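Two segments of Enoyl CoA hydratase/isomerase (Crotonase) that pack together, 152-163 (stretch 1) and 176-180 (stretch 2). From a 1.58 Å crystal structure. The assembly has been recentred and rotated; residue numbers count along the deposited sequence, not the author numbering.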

# COMPACT_ATOMS: atom_id res chain seq x y z
N ARG A 152 2.34 0.11 -12.77
CA ARG A 152 2.22 1.53 -12.39
C ARG A 152 3.39 1.99 -11.51
O ARG A 152 3.93 3.08 -11.71
N ALA A 153 3.77 1.15 -10.55
CA ALA A 153 4.80 1.51 -9.57
C ALA A 153 6.21 1.59 -10.14
O ALA A 153 6.94 2.55 -9.87
N ILE A 154 6.58 0.60 -10.95
CA ILE A 154 7.98 0.45 -11.40
C ILE A 154 8.15 0.61 -12.91
O ILE A 154 9.27 0.63 -13.41
N GLY A 155 7.04 0.74 -13.62
CA GLY A 155 7.07 0.89 -15.08
C GLY A 155 7.05 -0.43 -15.81
O GLY A 155 7.48 -1.47 -15.29
N GLU A 156 6.55 -0.39 -17.05
CA GLU A 156 6.44 -1.56 -17.92
C GLU A 156 7.76 -2.30 -18.13
O GLU A 156 7.79 -3.53 -18.09
N ARG A 157 8.85 -1.56 -18.36
CA ARG A 157 10.14 -2.17 -18.68
C ARG A 157 10.63 -3.09 -17.55
O ARG A 157 10.93 -4.27 -17.77
N ALA A 158 10.65 -2.56 -16.33
CA ALA A 158 11.17 -3.32 -15.19
C ALA A 158 10.21 -4.43 -14.83
O ALA A 158 10.63 -5.55 -14.52
N ALA A 159 8.90 -4.12 -14.88
CA ALA A 159 7.89 -5.12 -14.52
C ALA A 159 7.95 -6.32 -15.46
O ALA A 159 7.97 -7.46 -15.01
N LYS A 160 8.02 -6.04 -16.76
CA LYS A 160 8.10 -7.10 -17.76
C LYS A 160 9.31 -8.00 -17.48
O LYS A 160 9.19 -9.22 -17.48
N MET A 161 10.47 -7.39 -17.22
CA MET A 161 11.68 -8.15 -16.90
C MET A 161 11.46 -9.08 -15.72
O MET A 161 11.74 -10.28 -15.80
N LEU A 162 10.98 -8.51 -14.61
CA LEU A 162 10.89 -9.28 -13.38
C LEU A 162 9.80 -10.34 -13.44
O LEU A 162 9.93 -11.40 -12.80
N PHE A 163 8.74 -10.08 -14.22
CA PHE A 163 7.70 -11.12 -14.42
C PHE A 163 8.27 -12.29 -15.23
O PHE A 163 8.00 -13.45 -14.93
N SER A 176 15.54 1.39 -5.98
CA SER A 176 15.99 2.05 -7.22
C SER A 176 14.91 1.99 -8.30
O SER A 176 14.83 2.87 -9.17
N LEU A 177 14.03 0.99 -8.22
CA LEU A 177 12.92 0.85 -9.16
C LEU A 177 11.65 1.59 -8.76
O LEU A 177 10.69 1.61 -9.53
N ASN A 178 11.67 2.17 -7.56
CA ASN A 178 10.54 2.91 -7.00
C ASN A 178 9.39 2.03 -6.50
O ASN A 178 8.30 2.54 -6.24
N LEU A 179 9.62 0.72 -6.36
CA LEU A 179 8.62 -0.13 -5.69
C LEU A 179 8.55 0.29 -4.23
O LEU A 179 7.45 0.40 -3.66
N VAL A 180 9.71 0.49 -3.62
CA VAL A 180 9.76 1.07 -2.27
C VAL A 180 10.41 2.44 -2.35
O VAL A 180 11.30 2.68 -3.20

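No direct hydrogen bond joins the two stretches; their polar link runs through two waters, each bridging one stretch to the other. Water 2 donates to both Ile-154 O (2.8 Å) and Leu-177 O (2.7 Å), joining two carbonyls that could not bond to each other. Water 1 donates to Ala-153 O at 2.7 Å and accepts from Asn-178 ND2 at 3.3 Å; Asn-178 adopts an m rotamer (chi1 -75°, chi2 -8°). Leu-177 O also receives a CA-H...O contact from Ile-154, with CA to O at 3.5 Å.

Most of the remaining side-chain contact is apolar. Leu-177 points toward stretch 1 in an m, t conformation. Both methyls of Leu-177 lie against Ala-158 CB, CD2 at 3.8 Å and CD1 at 4.2 Å, and CD1 also reaches Leu-162 CD1 at 3.9 Å. Ala-158 and Leu-162 lie one helical turn apart, so both present their CB toward stretch 2; Leu-162 is also m, t. Ile-154, p at chi1 and t at chi2, leaves its backbone sideways, yet its CG2 packs 3.7 Å from Leu-179 CB and 4.2 Å from Leu-177 CB, and comes to 3.5 Å from Leu-177 O. Leu-179 (t, p) is buried, and its CD1 makes a looser contact with Ala-153 CB at 4.5 Å.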

# COMPACT_ATOMS: atom_id res chain seq x y z
CB ARG A 152 0.88 1.81 -11.69
CG ARG A 152 0.68 3.30 -11.38
CD ARG A 152 -0.73 3.57 -10.93
NE ARG A 152 -1.02 2.98 -9.62
CZ ARG A 152 -2.21 3.02 -9.03
NH1 ARG A 152 -3.24 3.63 -9.63
NH2 ARG A 152 -2.38 2.46 -7.83
CB ALA A 153 4.75 0.55 -8.37
CB ILE A 154 8.62 -0.90 -10.92
CG1 ILE A 154 8.00 -2.10 -11.64
CG2 ILE A 154 8.47 -1.04 -9.39
CD1 ILE A 154 8.73 -3.43 -11.38
CB GLU A 156 5.82 -1.13 -19.25
CG GLU A 156 5.57 -2.26 -20.25
CD GLU A 156 5.21 -1.75 -21.65
OE1 GLU A 156 4.76 -0.59 -21.78
OE2 GLU A 156 5.39 -2.52 -22.62
CB ARG A 157 11.18 -1.08 -19.03
CG ARG A 157 12.53 -1.61 -19.54
CD ARG A 157 13.41 -0.45 -20.07
NE ARG A 157 14.70 -0.90 -20.60
CZ ARG A 157 14.87 -1.46 -21.79
NH1 ARG A 157 16.07 -1.87 -22.19
NH2 ARG A 157 13.83 -1.63 -22.59
CB ALA A 158 11.39 -2.40 -14.01
CB ALA A 159 6.49 -4.51 -14.54
CB LYS A 160 8.19 -6.49 -19.16
CG LYS A 160 7.90 -7.47 -20.26
CD LYS A 160 8.14 -6.93 -21.68
CE LYS A 160 8.05 -5.44 -21.80
NZ LYS A 160 9.41 -4.94 -22.14
CB MET A 161 12.84 -7.19 -16.57
CG MET A 161 14.11 -7.89 -16.08
SD MET A 161 15.47 -6.72 -15.73
CE MET A 161 15.08 -6.25 -14.06
CB LEU A 162 10.69 -8.34 -12.18
CG LEU A 162 11.83 -7.34 -11.98
CD1 LEU A 162 11.39 -6.23 -11.02
CD2 LEU A 162 13.07 -8.09 -11.49
CB PHE A 163 6.48 -10.59 -15.20
CG PHE A 163 5.67 -9.54 -14.49
CD1 PHE A 163 5.81 -9.30 -13.12
CD2 PHE A 163 4.71 -8.81 -15.20
CE1 PHE A 163 5.03 -8.33 -12.48
CE2 PHE A 163 3.93 -7.84 -14.57
CZ PHE A 163 4.09 -7.60 -13.20
CB SER A 176 17.31 1.47 -7.71
OG SER A 176 17.16 0.12 -8.08
CB LEU A 177 12.60 -0.63 -9.39
CG LEU A 177 13.64 -1.46 -10.14
CD1 LEU A 177 13.18 -2.91 -10.20
CD2 LEU A 177 13.91 -0.92 -11.55
CB ASN A 178 9.97 3.95 -7.99
CG ASN A 178 10.84 5.19 -8.15
OD1 ASN A 178 11.82 5.40 -7.44
ND2 ASN A 178 10.46 6.04 -9.10
CB LEU A 179 8.99 -1.61 -5.80
CG LEU A 179 8.04 -2.59 -5.09
CD1 LEU A 179 6.63 -2.43 -5.64
CD2 LEU A 179 8.54 -4.02 -5.28
CB VAL A 180 10.47 0.18 -1.21
CG1 VAL A 180 9.87 -1.21 -1.20
CG2 VAL A 180 11.93 0.12 -1.43
O HOH W 1 7.58 5.12 -10.31
O HOH W 2 11.33 2.05 -12.15